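Local coordinates for sensor protein kinase HptS (PDB 6LKI) that probably takes part in hexose phosphate sensing as a histidine kinase that autophosphorylates and passes the phosphoryl group to a response regulator, at residues His27-Ser30 with Phe31-Leu34; Ser111-Lys114 with Lys115-Gln119; Ala133-Asp136 with Arg137-Ile140. All blocks are in the same frame, centred on the assembly; numbering follows the deposited sequence.

Contact 1: His27-Ser30 with Phe31-Leu34; sequences HNNS and FQEL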
loop_
_atom_site.group_PDB
_atom_site.type_symbol
_atom_site.label_atom_id
_atom_site.label_comp_id
_atom_site.label_asym_id
_atom_site.label_seq_id
_atom_site.Cartn_x
_atom_site.Cartn_y
_atom_site.Cartn_z
ATOM N N HIS B 27 -1.446 25.845 -7.550
ATOM C CA HIS B 27 -0.133 25.391 -7.107
ATOM C C HIS B 27 0.479 24.349 -8.035
ATOM O O HIS B 27 1.544 23.807 -7.720
ATOM C CB HIS B 27 -0.218 24.829 -5.688
ATOM C CG HIS B 27 -0.136 25.872 -4.620
ATOM N ND1 HIS B 27 -1.205 26.671 -4.277
ATOM C CD2 HIS B 27 0.889 26.251 -3.820
ATOM C CE1 HIS B 27 -0.843 27.496 -3.312
ATOM N NE2 HIS B 27 0.423 27.262 -3.016
ATOM N N ASN B 28 -0.203 24.045 -9.103
ATOM C CA ASN B 28 0.271 23.123 -10.090
ATOM C C ASN B 28 1.671 23.422 -10.620
ATOM O O ASN B 28 2.540 22.634 -10.575
ATOM C CB ASN B 28 -0.677 23.179 -11.244
ATOM C CG ASN B 28 -0.540 22.018 -12.128
ATOM O OD1 ASN B 28 -0.012 22.092 -13.231
ATOM N ND2 ASN B 28 -1.008 20.916 -11.651
ATOM N N ASN B 29 1.838 24.601 -11.146
ATOM C CA ASN B 29 3.114 25.024 -11.712
ATOM C C ASN B 29 4.180 25.154 -10.635
ATOM O O ASN B 29 5.350 24.832 -10.870
ATOM C CB ASN B 29 2.944 26.345 -12.461
ATOM C CG ASN B 29 2.117 26.199 -13.724
ATOM O OD1 ASN B 29 1.172 26.954 -13.952
ATOM N ND2 ASN B 29 2.473 25.226 -14.555
ATOM N N SER B 30 3.797 25.623 -9.445
ATOM C CA SER B 30 4.770 25.787 -8.370
ATOM C C SER B 30 5.275 24.438 -7.872
ATOM O O SER B 30 6.462 24.292 -7.556
ATOM C CB SER B 30 4.156 26.590 -7.223
ATOM O OG SER B 30 3.078 25.890 -6.629
ATOM N N PHE B 31 4.391 23.441 -7.801
ATOM C CA PHE B 31 4.800 22.122 -7.325
ATOM C C PHE B 31 5.801 21.475 -8.273
ATOM O O PHE B 31 6.732 20.793 -7.829
ATOM C CB PHE B 31 3.575 21.227 -7.142
ATOM C CG PHE B 31 2.755 21.562 -5.930
ATOM C CD1 PHE B 31 3.291 22.320 -4.901
ATOM C CD2 PHE B 31 1.449 21.115 -5.816
ATOM C CE1 PHE B 31 2.539 22.628 -3.783
ATOM C CE2 PHE B 31 0.692 21.420 -4.700
ATOM C CZ PHE B 31 1.238 22.177 -3.683
ATOM N N GLN B 32 5.633 21.681 -9.582
ATOM C CA GLN B 32 6.571 21.129 -10.553
ATOM C C GLN B 32 7.968 21.720 -10.420
ATOM O O GLN B 32 8.915 21.161 -10.986
ATOM C CB GLN B 32 6.043 21.349 -11.973
ATOM C CG GLN B 32 4.701 20.687 -12.238
ATOM C CD GLN B 32 4.226 20.874 -13.664
ATOM O OE1 GLN B 32 4.921 20.516 -14.615
ATOM N NE2 GLN B 32 3.035 21.440 -13.821
ATOM N N GLU B 33 8.120 22.825 -9.693
ATOM C CA GLU B 33 9.416 23.433 -9.435
ATOM C C GLU B 33 10.022 23.002 -8.106
ATOM O O GLU B 33 11.160 23.376 -7.810
ATOM C CB GLU B 33 9.294 24.961 -9.464
ATOM C CG GLU B 33 8.995 25.542 -10.836
ATOM C CD GLU B 33 10.130 25.325 -11.816
ATOM O OE1 GLU B 33 9.867 24.842 -12.939
ATOM O OE2 GLU B 33 11.287 25.637 -11.464
ATOM N N LEU B 34 9.297 22.228 -7.304
ATOM C CA LEU B 34 9.719 21.887 -5.951
ATOM C C LEU B 34 10.247 20.458 -5.919
ATOM O O LEU B 34 9.525 19.515 -6.260
ATOM C CB LEU B 34 8.563 22.059 -4.966
ATOM C CG LEU B 34 8.090 23.502 -4.769
ATOM C CD1 LEU B 34 6.854 23.558 -3.885
ATOM C CD2 LEU B 34 9.207 24.356 -4.190
#
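His27 meets Phe31 one turn further along, both by its side chain and by its carbonyl. His27 CB lies over a face of the Phe31 ring, 3.8 Å from the ring centroid. This is a CH-pi contact, only 20° off the ring normal. The two rings themselves lie obliquely to each other. Phe31 chi1 of -75° swings the ring back over the preceding turn. There His27 O also sits over a face of the ring, 3.1 Å from CG of Phe31 and offset toward the rim. Both rings stack with others: His27 with Phe23, and Phe31 with Phe93.

The hydrogen bonds belong to the C-terminal end of the long helix 2-31. His27 O takes two donors from the same face of its plane. Phe31 N bonds His27 O at 2.9 Å, an ordinary helical bond. Ser30 OG bonds His27 O at 2.8 Å, so a side chain shares this carbonyl with the backbone. Asn28 O is held more loosely, with weak bonds from Gln32 N and Gln32 NE2. A type I beta turn from Phe31 to Leu34 then leads the chain off the helix. Glu33 N bonds Ser30 O at 3.1 Å, from above the carbonyl plane.

The amides of Asn28 and Gln32 meet with their planes 79° apart, and OD1 of Asn28 is 3.2 Å from NE2 of Gln32. Leu34 CG lies 3.3 Å from Ser30 O. The Leu34 side chain also packs on Asp41 and Thr45 of helix 39-55, where Glu48 receives a bond from the NE2 end of His27.

Contact 2: Ser111-Lys114 with Lys115-Gln119; sequences SEIK and KDNRQ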
loop_
_atom_site.group_PDB
_atom_site.type_symbol
_atom_site.label_atom_id
_atom_site.label_comp_id
_atom_site.label_asym_id
_atom_site.label_seq_id
_atom_site.Cartn_x
_atom_site.Cartn_y
_atom_site.Cartn_z
ATOM N N SER B 111 -18.930 19.489 15.929
ATOM C CA SER B 111 -18.537 19.258 17.315
ATOM C C SER B 111 -19.374 20.086 18.280
ATOM O O SER B 111 -19.610 19.661 19.417
ATOM C CB SER B 111 -17.051 19.566 17.500
ATOM O OG SER B 111 -16.861 20.867 18.029
ATOM N N GLU B 112 -19.833 21.263 17.849
ATOM C CA GLU B 112 -20.644 22.114 18.712
ATOM C C GLU B 112 -22.066 21.580 18.840
ATOM O O GLU B 112 -22.597 21.472 19.952
ATOM C CB GLU B 112 -20.657 23.547 18.174
ATOM C CG GLU B 112 -21.873 24.358 18.591
ATOM C CD GLU B 112 -22.036 25.629 17.781
ATOM O OE1 GLU B 112 -21.531 26.683 18.220
ATOM O OE2 GLU B 112 -22.668 25.573 16.705
ATOM N N ILE B 113 -22.698 21.240 17.713
ATOM C CA ILE B 113 -24.065 20.730 17.761
ATOM C C ILE B 113 -24.114 19.380 18.466
ATOM O O ILE B 113 -25.150 19.003 19.027
ATOM C CB ILE B 113 -24.662 20.652 16.343
ATOM C CG1 ILE B 113 -23.906 19.631 15.492
ATOM C CG2 ILE B 113 -24.642 22.021 15.682
ATOM C CD1 ILE B 113 -24.540 19.373 14.142
ATOM N N LYS B 114 -23.007 18.634 18.456
ATOM C CA LYS B 114 -22.954 17.386 19.211
ATOM C C LYS B 114 -22.877 17.656 20.707
ATOM O O LYS B 114 -23.495 16.943 21.507
ATOM C CB LYS B 114 -21.763 16.546 18.748
ATOM C CG LYS B 114 -21.408 15.392 19.673
ATOM C CD LYS B 114 -20.144 14.686 19.209
ATOM C CE LYS B 114 -19.663 13.678 20.240
ATOM N NZ LYS B 114 -18.438 12.964 19.784
ATOM N N LYS B 115 -22.134 18.690 21.104
ATOM C CA LYS B 115 -22.013 19.027 22.518
ATOM C C LYS B 115 -23.249 19.763 23.023
ATOM O O LYS B 115 -23.844 19.373 24.033
ATOM C CB LYS B 115 -20.757 19.870 22.750
ATOM C CG LYS B 115 -20.748 20.607 24.079
ATOM C CD LYS B 115 -19.384 21.208 24.377
ATOM C CE LYS B 115 -19.235 21.510 25.859
ATOM N NZ LYS B 115 -19.018 22.960 26.115
ATOM N N ASP B 116 -23.652 20.829 22.327
ATOM C CA ASP B 116 -24.735 21.673 22.821
ATOM C C ASP B 116 -26.105 21.050 22.578
ATOM O O ASP B 116 -26.952 21.045 23.478
ATOM C CB ASP B 116 -24.662 23.055 22.168
ATOM C CG ASP B 116 -23.482 23.870 22.659
ATOM O OD1 ASP B 116 -22.871 23.482 23.676
ATOM O OD2 ASP B 116 -23.165 24.899 22.026
ATOM N N ASN B 117 -26.344 20.524 21.378
ATOM C CA ASN B 117 -27.667 20.064 20.983
ATOM C C ASN B 117 -27.790 18.548 20.914
ATOM O O ASN B 117 -28.873 18.047 20.591
ATOM C CB ASN B 117 -28.047 20.669 19.626
ATOM C CG ASN B 117 -28.088 22.184 19.655
ATOM O OD1 ASN B 117 -27.764 22.846 18.669
ATOM N ND2 ASN B 117 -28.490 22.743 20.791
ATOM N N ARG B 118 -26.718 17.808 21.205
ATOM C CA ARG B 118 -26.718 16.344 21.122
ATOM C C ARG B 118 -27.123 15.861 19.731
ATOM O O ARG B 118 -27.679 14.772 19.570
ATOM C CB ARG B 118 -27.618 15.725 22.195
ATOM C CG ARG B 118 -27.094 15.893 23.611
ATOM C CD ARG B 118 -25.872 15.018 23.855
ATOM N NE ARG B 118 -25.268 15.268 25.161
ATOM C CZ ARG B 118 -23.971 15.491 25.355
ATOM N NH1 ARG B 118 -23.136 15.498 24.324
ATOM N NH2 ARG B 118 -23.509 15.708 26.578
ATOM N N GLN B 119 -26.851 16.679 18.717
ATOM C CA GLN B 119 -27.085 16.309 17.328
ATOM C C GLN B 119 -25.800 15.722 16.756
ATOM O O GLN B 119 -24.751 16.375 16.778
ATOM C CB GLN B 119 -27.536 17.518 16.507
ATOM C CG GLN B 119 -28.815 18.180 16.997
ATOM C CD GLN B 119 -29.248 19.326 16.103
ATOM O OE1 GLN B 119 -28.885 19.380 14.928
ATOM N NE2 GLN B 119 -30.025 20.250 16.657
#
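Ile113 and Gln119 meet on the buried side of this helix end. Ile113 O takes a bond from Gln119 N at 2.9 Å and a weak one from Asn117 N at 3.0 Å. With chi1 at 65°, Ile113 has CG1 between its backbone N and carbonyl carbon. This brings CG1 of Ile113 to 3.6 Å from Gln119 O, and CD1 of Ile113 to 4.2 Å from CB of Gln119. Both side chains also pack on Ile167 of strand 163-169, and the amide oxygen of Gln119 bonds His5 of helix 2-31.

The other side is looser and faces solvent. Glu112 OE1 and Asp116 OD2 stand 4.5 Å apart, two like charges that probably repel mildly. The backbone beneath them is firm: Asp116 N reaches Glu112 O at 2.7 Å, almost straight at 175°. Arg118 folds back, bent at chi2, and its NH1 makes a weak bond to Lys114 O at 3.2 Å. The Lys114 side chain is extended, and its NZ bonds the backbone O of Asn134.

Arg118 has positive phi, in the left-handed helical region. Such a residue is a common way to end an alpha-helix, and here the chain turns from helix 108-116 into strand 120-125.

Contact 3: Ala133-Asp136 with Arg137-Ile140; sequences ANDD and RFTI
Asp135 and Arg137 are joined by an Asx turn. The carboxylate of Asp135 accepts the backbone N-H two residues on, with Arg137 N 2.9 Å from OD1 of Asp135. The bond is fairly straight, but the donor comes from above the carboxylate plane. A beta turn overlaps it, closed by a weak bond from Phe138 N to Asp135 O at 3.3 Å. Together they reverse the chain just after strand 130-133. This strand edges the second of two antiparallel sheets, an arrangement consistent with a double-Cache type of sensor domain.

The side chain of Arg137 follows the carboxylate from its base outward. Arg137 CB starts 3.5 Å from OD1 of Asp135, beside the backbone bond. Arg137 CG is 3.4 Å from Asp135 OD1. CB and CG lie near both oxygens, while CD is nearest OD2. The chain bends at this point, with chi3 near -90°, and so carries NE back to the carboxylate. Arg137 NE bonds OD2 of Asp135 at 2.9 Å and completes a salt bridge. Farther out, Arg137 CZ and NH2 are each 3.6 Å from Asp135 OD2. The guanidinium and carboxylate planes stand 68° apart, so the charged groups meet through one N-H and not as a flat pair. Each carboxylate oxygen thus has its own Arg137 donor, which should fix the rotation of the group. OD2 of Asp135 is bonded by Tyr168 OH as well.

The apolar side is smaller. Ala133 CB touches Phe138 CB at 4.3 Å, both against Leu122 of strand 120-125. The Phe138 ring goes on to meet Phe149 edge-to-face. At the bonded end of the turn, Asp135 OD2 offers its syn lone pair to the N-H of Arg137 NE, and the oxygen lies 22° out of the guanidinium plane.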
loop_
_atom_site.group_PDB
_atom_site.type_symbol
_atom_site.label_atom_id
_atom_site.label_comp_id
_atom_site.label_asym_id
_atom_site.label_seq_id
_atom_site.Cartn_x
_atom_site.Cartn_y
_atom_site.Cartn_z
ATOM N N ALA B 133 -18.442 9.474 11.306
ATOM C CA ALA B 133 -19.363 9.414 12.433
ATOM C C ALA B 133 -18.674 9.980 13.663
ATOM O O ALA B 133 -17.582 9.530 14.023
ATOM C CB ALA B 133 -19.823 7.976 12.697
ATOM N N ASN B 134 -19.303 10.969 14.298
ATOM C CA ASN B 134 -18.866 11.465 15.595
ATOM C C ASN B 134 -19.645 10.826 16.738
ATOM O O ASN B 134 -19.658 11.357 17.854
ATOM C CB ASN B 134 -18.975 12.991 15.653
ATOM C CG ASN B 134 -20.367 13.498 15.319
ATOM O OD1 ASN B 134 -21.309 12.722 15.169
ATOM N ND2 ASN B 134 -20.499 14.814 15.203
ATOM N N ASP B 135 -20.298 9.696 16.473
ATOM C CA ASP B 135 -21.069 8.950 17.457
ATOM C C ASP B 135 -20.514 7.535 17.520
ATOM O O ASP B 135 -20.334 6.888 16.483
ATOM C CB ASP B 135 -22.557 8.941 17.082
ATOM C CG ASP B 135 -23.425 8.191 18.082
ATOM O OD1 ASP B 135 -22.897 7.649 19.075
ATOM O OD2 ASP B 135 -24.654 8.148 17.867
ATOM N N ASP B 136 -20.244 7.057 18.736
ATOM C CA ASP B 136 -19.673 5.727 18.902
ATOM C C ASP B 136 -20.695 4.620 18.687
ATOM O O ASP B 136 -20.300 3.467 18.478
ATOM C CB ASP B 136 -19.042 5.594 20.288
ATOM C CG ASP B 136 -17.687 6.275 20.378
ATOM O OD1 ASP B 136 -16.913 6.196 19.400
ATOM O OD2 ASP B 136 -17.399 6.894 21.422
ATOM N N ARG B 137 -21.993 4.942 18.726
ATOM C CA ARG B 137 -23.015 3.957 18.388
ATOM C C ARG B 137 -22.785 3.364 17.007
ATOM O O ARG B 137 -23.134 2.205 16.759
ATOM C CB ARG B 137 -24.404 4.593 18.444
ATOM C CG ARG B 137 -24.877 4.995 19.828
ATOM C CD ARG B 137 -26.362 5.323 19.795
ATOM N NE ARG B 137 -26.603 6.733 19.499
ATOM C CZ ARG B 137 -27.323 7.545 20.265
ATOM N NH1 ARG B 137 -27.884 7.088 21.377
ATOM N NH2 ARG B 137 -27.488 8.814 19.919
ATOM N N PHE B 138 -22.205 4.142 16.099
ATOM C CA PHE B 138 -21.969 3.722 14.729
ATOM C C PHE B 138 -20.485 3.458 14.511
ATOM O O PHE B 138 -19.624 4.101 15.120
ATOM C CB PHE B 138 -22.470 4.781 13.745
ATOM C CG PHE B 138 -23.960 4.937 13.744
ATOM C CD1 PHE B 138 -24.760 4.022 13.083
ATOM C CD2 PHE B 138 -24.563 5.982 14.425
ATOM C CE1 PHE B 138 -26.134 4.153 13.085
ATOM C CE2 PHE B 138 -25.939 6.119 14.432
ATOM C CZ PHE B 138 -26.725 5.202 13.761
ATOM N N THR B 139 -20.196 2.499 13.641
ATOM C CA THR B 139 -18.832 2.072 13.364
ATOM C C THR B 139 -18.492 2.392 11.918
ATOM O O THR B 139 -19.270 2.084 11.009
ATOM C CB THR B 139 -18.657 0.576 13.637
ATOM O OG1 THR B 139 -18.972 0.298 15.007
ATOM C CG2 THR B 139 -17.228 0.140 13.351
ATOM N N ILE B 140 -17.332 3.020 11.714
ATOM C CA ILE B 140 -16.873 3.346 10.372
ATOM C C ILE B 140 -16.750 2.066 9.556
ATOM O O ILE B 140 -16.306 1.028 10.060
ATOM C CB ILE B 140 -15.545 4.127 10.448
ATOM C CG1 ILE B 140 -15.241 4.824 9.124
ATOM C CG2 ILE B 140 -14.391 3.241 10.908
ATOM C CD1 ILE B 140 -15.668 6.265 9.108
#

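All three contacts are local, and each shapes a place where the chain leaves a helix or strand. Contacts 1 and 3 lie mainly at the surface, whereas contact 2 is partly buried. Contact 1 is far from the others, its centre about 41 Å from that of contact 2, at the other end of the molecule. It combines aromatic packing with backbone bonds. Contact 2 relies mostly on main-chain bonds, two of them to Ile113 O, and contact 3 on a salt bridge. Contacts 2 and 3 serve the same sheet: one leads into strand 120-125, the other follows strand 130-133. They touch directly, with Lys114 NZ 2.8 Å from Asn134 O, a probable hydrogen bond.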